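Local coordinates for protein thermostable carboxypeptidase 1 (Pyrococcus furiosus, PDB 1KA2) that removes amino acids one after another from the C-terminus of peptides, as a homodimeric cobalt-dependent metallocarboxypeptidase of the M32 family, at residues A[299-304]-A[463-468]; A[435-440]-A[457-462]. All blocks are in the same frame, centred on the assembly; numbering follows the deposited sequence.

Contact 1 (A[299-304]-A[463-468]). With MG (magnesium ion), chain B.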
loop_
_atom_site.group_PDB
_atom_site.type_symbol
_atom_site.label_atom_id
_atom_site.label_comp_id
_atom_site.label_asym_id
_atom_site.label_seq_id
_atom_site.Cartn_x
_atom_site.Cartn_y
_atom_site.Cartn_z
ATOM N N GLU A 299 17.543 1.676 17.524
ATOM C CA GLU A 299 17.976 0.365 17.985
ATOM C C GLU A 299 18.088 0.291 19.510
ATOM O O GLU A 299 18.185 -0.795 20.074
ATOM C CB GLU A 299 19.296 -0.017 17.312
ATOM C CG GLU A 299 19.088 -0.526 15.883
ATOM C CD GLU A 299 18.507 -1.927 15.836
ATOM O OE1 GLU A 299 19.233 -2.915 16.002
ATOM O OE2 GLU A 299 17.301 -2.087 15.644
ATOM N N SER A 300 18.085 1.433 20.186
ATOM C CA SER A 300 18.132 1.378 21.648
ATOM C C SER A 300 16.736 0.965 22.132
ATOM O O SER A 300 16.580 0.369 23.193
ATOM C CB SER A 300 18.514 2.742 22.252
ATOM O OG SER A 300 17.474 3.691 22.115
ATOM N N GLN A 301 15.719 1.277 21.333
ATOM C CA GLN A 301 14.346 0.944 21.690
ATOM C C GLN A 301 14.031 -0.500 21.355
ATOM O O GLN A 301 13.468 -1.225 22.180
ATOM C CB GLN A 301 13.380 1.884 20.973
ATOM C CG GLN A 301 13.592 3.322 21.375
ATOM C CD GLN A 301 13.512 3.502 22.882
ATOM O OE1 GLN A 301 12.444 3.363 23.479
ATOM N NE2 GLN A 301 14.649 3.792 23.505
ATOM N N SER A 302 14.400 -0.924 20.150
ATOM C CA SER A 302 14.146 -2.297 19.738
ATOM C C SER A 302 14.893 -3.275 20.647
ATOM O O SER A 302 14.342 -4.299 21.040
ATOM C CB SER A 302 14.577 -2.513 18.283
ATOM O OG SER A 302 15.972 -2.297 18.113
ATOM N N ARG A 303 16.148 -2.961 20.970
ATOM C CA ARG A 303 16.948 -3.839 21.828
ATOM C C ARG A 303 16.480 -3.761 23.273
ATOM O O ARG A 303 16.624 -4.716 24.032
ATOM C CB ARG A 303 18.431 -3.476 21.750
ATOM C CG ARG A 303 19.054 -3.693 20.374
ATOM C CD ARG A 303 19.000 -5.167 19.942
ATOM N NE ARG A 303 19.909 -5.411 18.825
ATOM C CZ ARG A 303 20.020 -6.560 18.170
ATOM N NH1 ARG A 303 19.267 -7.599 18.505
ATOM N NH2 ARG A 303 20.899 -6.673 17.186
ATOM N N PHE A 304 15.914 -2.623 23.659
ATOM C CA PHE A 304 15.408 -2.491 25.016
ATOM C C PHE A 304 14.315 -3.537 25.211
ATOM O O PHE A 304 14.365 -4.334 26.151
ATOM C CB PHE A 304 14.819 -1.100 25.263
ATOM C CG PHE A 304 14.391 -0.875 26.698
ATOM C CD1 PHE A 304 15.320 -0.481 27.659
ATOM C CD2 PHE A 304 13.076 -1.100 27.092
ATOM C CE1 PHE A 304 14.945 -0.316 28.993
ATOM C CE2 PHE A 304 12.688 -0.936 28.430
ATOM C CZ PHE A 304 13.624 -0.545 29.377
ATOM N N LYS A 463 11.116 10.398 28.171
ATOM C CA LYS A 463 12.564 10.497 28.036
ATOM C C LYS A 463 13.075 10.520 26.597
ATOM O O LYS A 463 13.930 11.336 26.255
ATOM C CB LYS A 463 13.245 9.356 28.806
ATOM C CG LYS A 463 13.054 9.396 30.317
ATOM C CD LYS A 463 13.587 10.694 30.902
ATOM C CE LYS A 463 13.750 10.626 32.421
ATOM N NZ LYS A 463 12.454 10.524 33.149
ATOM N N ILE A 464 12.536 9.648 25.747
ATOM C CA ILE A 464 13.001 9.556 24.360
ATOM C C ILE A 464 12.021 9.916 23.234
ATOM O O ILE A 464 12.269 10.831 22.448
ATOM C CB ILE A 464 13.498 8.125 24.050
ATOM C CG1 ILE A 464 14.496 7.653 25.114
ATOM C CG2 ILE A 464 14.118 8.092 22.669
ATOM C CD1 ILE A 464 15.736 8.509 25.239
ATOM N N HIS A 465 10.921 9.172 23.163
ATOM C CA HIS A 465 9.911 9.308 22.108
ATOM C C HIS A 465 9.312 10.670 21.726
ATOM O O HIS A 465 9.456 11.112 20.585
ATOM C CB HIS A 465 8.772 8.325 22.398
ATOM C CG HIS A 465 9.237 6.911 22.611
ATOM N ND1 HIS A 465 8.386 5.897 22.996
ATOM C CD2 HIS A 465 10.462 6.346 22.482
ATOM C CE1 HIS A 465 9.067 4.767 23.093
ATOM N NE2 HIS A 465 10.328 5.013 22.787
ATOM N N ARG A 466 8.630 11.326 22.660
ATOM C CA ARG A 466 7.980 12.599 22.360
ATOM C C ARG A 466 8.889 13.640 21.735
ATOM O O ARG A 466 8.414 14.563 21.078
ATOM C CB ARG A 466 7.345 13.191 23.618
ATOM C CG ARG A 466 8.346 13.550 24.712
ATOM C CD ARG A 466 7.675 14.353 25.830
ATOM N NE ARG A 466 7.193 15.636 25.325
ATOM C CZ ARG A 466 6.526 16.534 26.046
ATOM N NH1 ARG A 466 6.247 16.303 27.326
ATOM N NH2 ARG A 466 6.135 17.668 25.479
ATOM N N TRP A 467 10.195 13.493 21.935
ATOM C CA TRP A 467 11.142 14.457 21.400
ATOM C C TRP A 467 11.384 14.343 19.898
ATOM O O TRP A 467 11.925 15.266 19.285
ATOM C CB TRP A 467 12.469 14.362 22.166
ATOM C CG TRP A 467 12.274 14.568 23.640
ATOM C CD1 TRP A 467 12.588 13.696 24.643
ATOM C CD2 TRP A 467 11.626 15.684 24.269
ATOM N NE1 TRP A 467 12.166 14.194 25.851
ATOM C CE2 TRP A 467 11.573 15.412 25.649
ATOM C CE3 TRP A 467 11.082 16.883 23.794
ATOM C CZ2 TRP A 467 10.996 16.298 26.568
ATOM C CZ3 TRP A 467 10.506 17.768 24.711
ATOM C CH2 TRP A 467 10.469 17.466 26.081
ATOM N N GLY A 468 10.967 13.231 19.298
ATOM C CA GLY A 468 11.174 13.065 17.868
ATOM C C GLY A 468 12.583 13.451 17.440
ATOM O O GLY A 468 13.562 12.995 18.041
HETATM MG MG MG B . 15.868 -3.103 14.414
HETATM O O HOH W 1 14.644 -4.081 12.879
HETATM O O HOH W 2 16.597 -1.989 12.709
HETATM O O HOH W 3 17.612 -4.375 13.853
#
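His-465 reaches Gln-301 through a single hydrogen bond, NE2 to OE1 at 2.8 Å, with an N-H...O angle of 156°. The amide and imidazole planes stand almost perpendicular, 88° apart. The amide comes to the edge of the ring, but the ring nitrogen meets OE1 from above the carbonyl plane rather than within it. A bend at chi2 of Gln-301 (-55°) turns the amide so that its other end faces back to its own helix, where NE2 donates to Ser-300 OG at 3.2 Å. Both ends of this buried amide are therefore used, which fixes its rotation. Ile-464 adds light apolar cover, its CG1 lying 4.2 Å from Gln-301 NE2.

Behind the imidazole, ND1 is hydrogen-bonded to Gln-279 and the ring stacks on Tyr-276. On the other side of helix 295-309, Glu-299 OE2 binds the magnesium ion at 2.1 Å, together with three waters, His-269 and His-273; Ser-302 OG donates to the same OE2 at 2.8 Å, from above the carboxylate plane. Gln-301, the last residue of the HES/GQ motif, turns its side chain away from the metal that Glu-299 of the same motif binds.

The contact joins the middle of helix 295-309 to the last part of helix 454-465, with helix 261-278 of the HEXXH motif and helix 421-440 packed alongside.

Contact 2 (A[435-440]-A[457-462])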
loop_
_atom_site.group_PDB
_atom_site.type_symbol
_atom_site.label_atom_id
_atom_site.label_comp_id
_atom_site.label_asym_id
_atom_site.label_seq_id
_atom_site.Cartn_x
_atom_site.Cartn_y
_atom_site.Cartn_z
ATOM N N TYR A 435 19.190 0.871 33.339
ATOM C CA TYR A 435 19.573 1.312 34.679
ATOM C C TYR A 435 18.955 2.648 35.054
ATOM O O TYR A 435 18.676 2.895 36.223
ATOM C CB TYR A 435 21.099 1.361 34.810
ATOM C CG TYR A 435 21.703 -0.030 34.854
ATOM C CD1 TYR A 435 22.557 -0.479 33.850
ATOM C CD2 TYR A 435 21.350 -0.924 35.865
ATOM C CE1 TYR A 435 23.041 -1.791 33.845
ATOM C CE2 TYR A 435 21.826 -2.238 35.868
ATOM C CZ TYR A 435 22.667 -2.666 34.852
ATOM O OH TYR A 435 23.089 -3.981 34.827
ATOM N N HIS A 436 18.729 3.506 34.067
ATOM C CA HIS A 436 18.114 4.790 34.342
ATOM C C HIS A 436 16.631 4.619 34.665
ATOM O O HIS A 436 16.078 5.356 35.487
ATOM C CB HIS A 436 18.307 5.724 33.153
ATOM C CG HIS A 436 19.673 6.333 33.097
ATOM N ND1 HIS A 436 20.042 7.403 33.885
ATOM C CD2 HIS A 436 20.777 5.987 32.394
ATOM C CE1 HIS A 436 21.313 7.687 33.671
ATOM N NE2 HIS A 436 21.784 6.842 32.771
ATOM N N ILE A 437 15.986 3.644 34.032
ATOM C CA ILE A 437 14.574 3.414 34.307
ATOM C C ILE A 437 14.469 2.600 35.593
ATOM O O ILE A 437 13.517 2.750 36.359
ATOM C CB ILE A 437 13.855 2.664 33.142
ATOM C CG1 ILE A 437 12.351 2.595 33.425
ATOM C CG2 ILE A 437 14.413 1.264 32.981
ATOM C CD1 ILE A 437 11.538 2.000 32.311
ATOM N N LYS A 438 15.467 1.751 35.824
ATOM C CA LYS A 438 15.515 0.908 37.014
ATOM C C LYS A 438 15.546 1.802 38.253
ATOM O O LYS A 438 15.220 1.363 39.357
ATOM C CB LYS A 438 16.762 0.019 36.962
ATOM C CG LYS A 438 16.826 -1.030 38.035
ATOM C CD LYS A 438 15.674 -2.010 37.934
ATOM C CE LYS A 438 15.791 -3.067 39.015
ATOM N NZ LYS A 438 14.649 -4.020 39.006
ATOM N N LYS A 439 15.933 3.059 38.048
ATOM C CA LYS A 439 16.009 4.052 39.113
ATOM C C LYS A 439 14.647 4.679 39.396
ATOM O O LYS A 439 14.250 4.808 40.552
ATOM C CB LYS A 439 17.016 5.145 38.740
ATOM C CG LYS A 439 16.901 6.418 39.568
ATOM C CD LYS A 439 18.042 7.394 39.294
ATOM C CE LYS A 439 18.044 7.896 37.859
ATOM N NZ LYS A 439 19.233 8.757 37.572
ATOM N N ASP A 440 13.930 5.075 38.348
ATOM C CA ASP A 440 12.612 5.682 38.529
ATOM C C ASP A 440 11.531 4.639 38.760
ATOM O O ASP A 440 10.467 4.953 39.282
ATOM C CB ASP A 440 12.235 6.532 37.315
ATOM C CG ASP A 440 13.220 7.643 37.066
ATOM O OD1 ASP A 440 13.705 8.217 38.059
ATOM O OD2 ASP A 440 13.504 7.951 35.889
ATOM N N LYS A 457 6.200 2.187 29.263
ATOM C CA LYS A 457 5.964 2.781 27.959
ATOM C C LYS A 457 5.966 4.299 28.108
ATOM O O LYS A 457 6.509 5.017 27.268
ATOM C CB LYS A 457 4.618 2.304 27.387
ATOM C CG LYS A 457 4.612 0.835 26.963
ATOM C CD LYS A 457 3.205 0.259 26.911
ATOM C CE LYS A 457 2.344 0.937 25.862
ATOM N NZ LYS A 457 0.958 0.385 25.840
ATOM N N ALA A 458 5.372 4.785 29.190
ATOM C CA ALA A 458 5.298 6.222 29.445
ATOM C C ALA A 458 6.673 6.813 29.790
ATOM O O ALA A 458 6.976 7.955 29.436
ATOM C CB ALA A 458 4.302 6.493 30.579
ATOM N N TRP A 459 7.502 6.035 30.480
ATOM C CA TRP A 459 8.839 6.507 30.851
ATOM C C TRP A 459 9.631 6.720 29.568
ATOM O O TRP A 459 10.312 7.729 29.413
ATOM C CB TRP A 459 9.552 5.473 31.732
ATOM C CG TRP A 459 10.848 5.952 32.306
ATOM C CD1 TRP A 459 11.045 6.504 33.543
ATOM C CD2 TRP A 459 12.137 5.897 31.681
ATOM N NE1 TRP A 459 12.377 6.789 33.728
ATOM C CE2 TRP A 459 13.070 6.427 32.602
ATOM C CE3 TRP A 459 12.594 5.451 30.436
ATOM C CZ2 TRP A 459 14.433 6.521 32.316
ATOM C CZ3 TRP A 459 13.958 5.543 30.151
ATOM C CH2 TRP A 459 14.857 6.074 31.090
ATOM N N LEU A 460 9.529 5.759 28.649
ATOM C CA LEU A 460 10.219 5.851 27.368
ATOM C C LEU A 460 9.717 7.059 26.573
ATOM O O LEU A 460 10.499 7.756 25.936
ATOM C CB LEU A 460 10.017 4.568 26.547
ATOM C CG LEU A 460 11.054 3.422 26.549
ATOM C CD1 LEU A 460 12.374 3.855 27.173
ATOM C CD2 LEU A 460 10.503 2.245 27.271
ATOM N N ARG A 461 8.413 7.317 26.625
ATOM C CA ARG A 461 7.837 8.446 25.897
ATOM C C ARG A 461 8.437 9.776 26.334
ATOM O O ARG A 461 8.963 10.531 25.517
ATOM C CB ARG A 461 6.317 8.483 26.093
ATOM C CG ARG A 461 5.617 9.618 25.364
ATOM C CD ARG A 461 4.147 9.295 25.189
ATOM N NE ARG A 461 3.611 9.881 23.962
ATOM C CZ ARG A 461 2.510 9.455 23.342
ATOM N NH1 ARG A 461 1.812 8.434 23.834
ATOM N NH2 ARG A 461 2.110 10.038 22.214
ATOM N N GLU A 462 8.349 10.055 27.629
ATOM C CA GLU A 462 8.866 11.296 28.190
ATOM C C GLU A 462 10.359 11.475 27.999
ATOM O O GLU A 462 10.822 12.580 27.705
ATOM C CB GLU A 462 8.561 11.371 29.688
ATOM C CG GLU A 462 7.331 12.181 30.033
ATOM C CD GLU A 462 7.436 13.619 29.567
ATOM O OE1 GLU A 462 8.423 14.302 29.935
ATOM O OE2 GLU A 462 6.527 14.063 28.832
#
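Trp-459 extends its indole toward helix 421-440 because CG lies anti to the backbone N (chi1 -172°), and Ile-437 likewise holds CG1 anti to its own N, which carries its branch across the indole. Ile-437 CB sits over the six-membered ring, 3.8 Å from the centroid and almost on the ring normal, a CH-pi contact on the face. CG1 continues over the CG-CD2 bond, toward the five-membered ring, 3.7 Å from Trp-459 CD2, and CD1 follows toward CG and CB of the tryptophan. Backbone Ile-437 N is 3.7 Å from Trp-459 CZ2. Next to it, His-436 CB touches the far end of the six-membered ring, 4.0 Å from CH2, while its imidazole leads away to a hydrogen bond with Glu-483.

At the pyrrole edge, one turn further along helix 421-440, Asp-440 accepts the indole N-H. Trp-459 NE1 to Asp-440 OD2 measures 2.7 Å and is nearly straight at 176°, with the oxygen lying in the ring plane and using its anti lone pair. The carboxylate is turned well out of the indole plane.

The contact packs helix 421-440 against helix 454-465, away from the metal site, the two segments crossing at 118° with axes 11.2 Å apart and the indole filling much of the distance. Phe-304 and Phe-444 also pack on Ile-437, and Ile-481 touches the indole. The buried indole has its one polar atom satisfied by an exposed aspartate at the end of helix 421-440. A short, straight bond to a carboxylate would probably polarise the N-H; Lys-463, in a cation-pi contact with the indole, also makes a long, weak ion pair with Asp-440 OD2. Together, bond and CH-pi contact fix the indole both in its plane and across its face.

In the fold
Helix 454-465 serves both contacts, whose centres lie about 10 Å apart. Contact 2 is nested along the chain inside the loop that contact 1 closes. Leu-460 bridges them: its CG packs 3.4 Å from Gln-301 OE1, and its carbonyl O is 3.1 Å from His-465 N, probably a hydrogen bond. Contact 1 is the one near the metal site, which holds magnesium here and cobalt in the active enzyme; it contains the ligand Glu-299, and the side chain of Gln-301 is about 6 Å from that of His-273. Contact 2, away from the metal, packs helix 454-465 against the last turns of helix 421-440, its centre farther from the chain centre (about 21 Å against 11 Å).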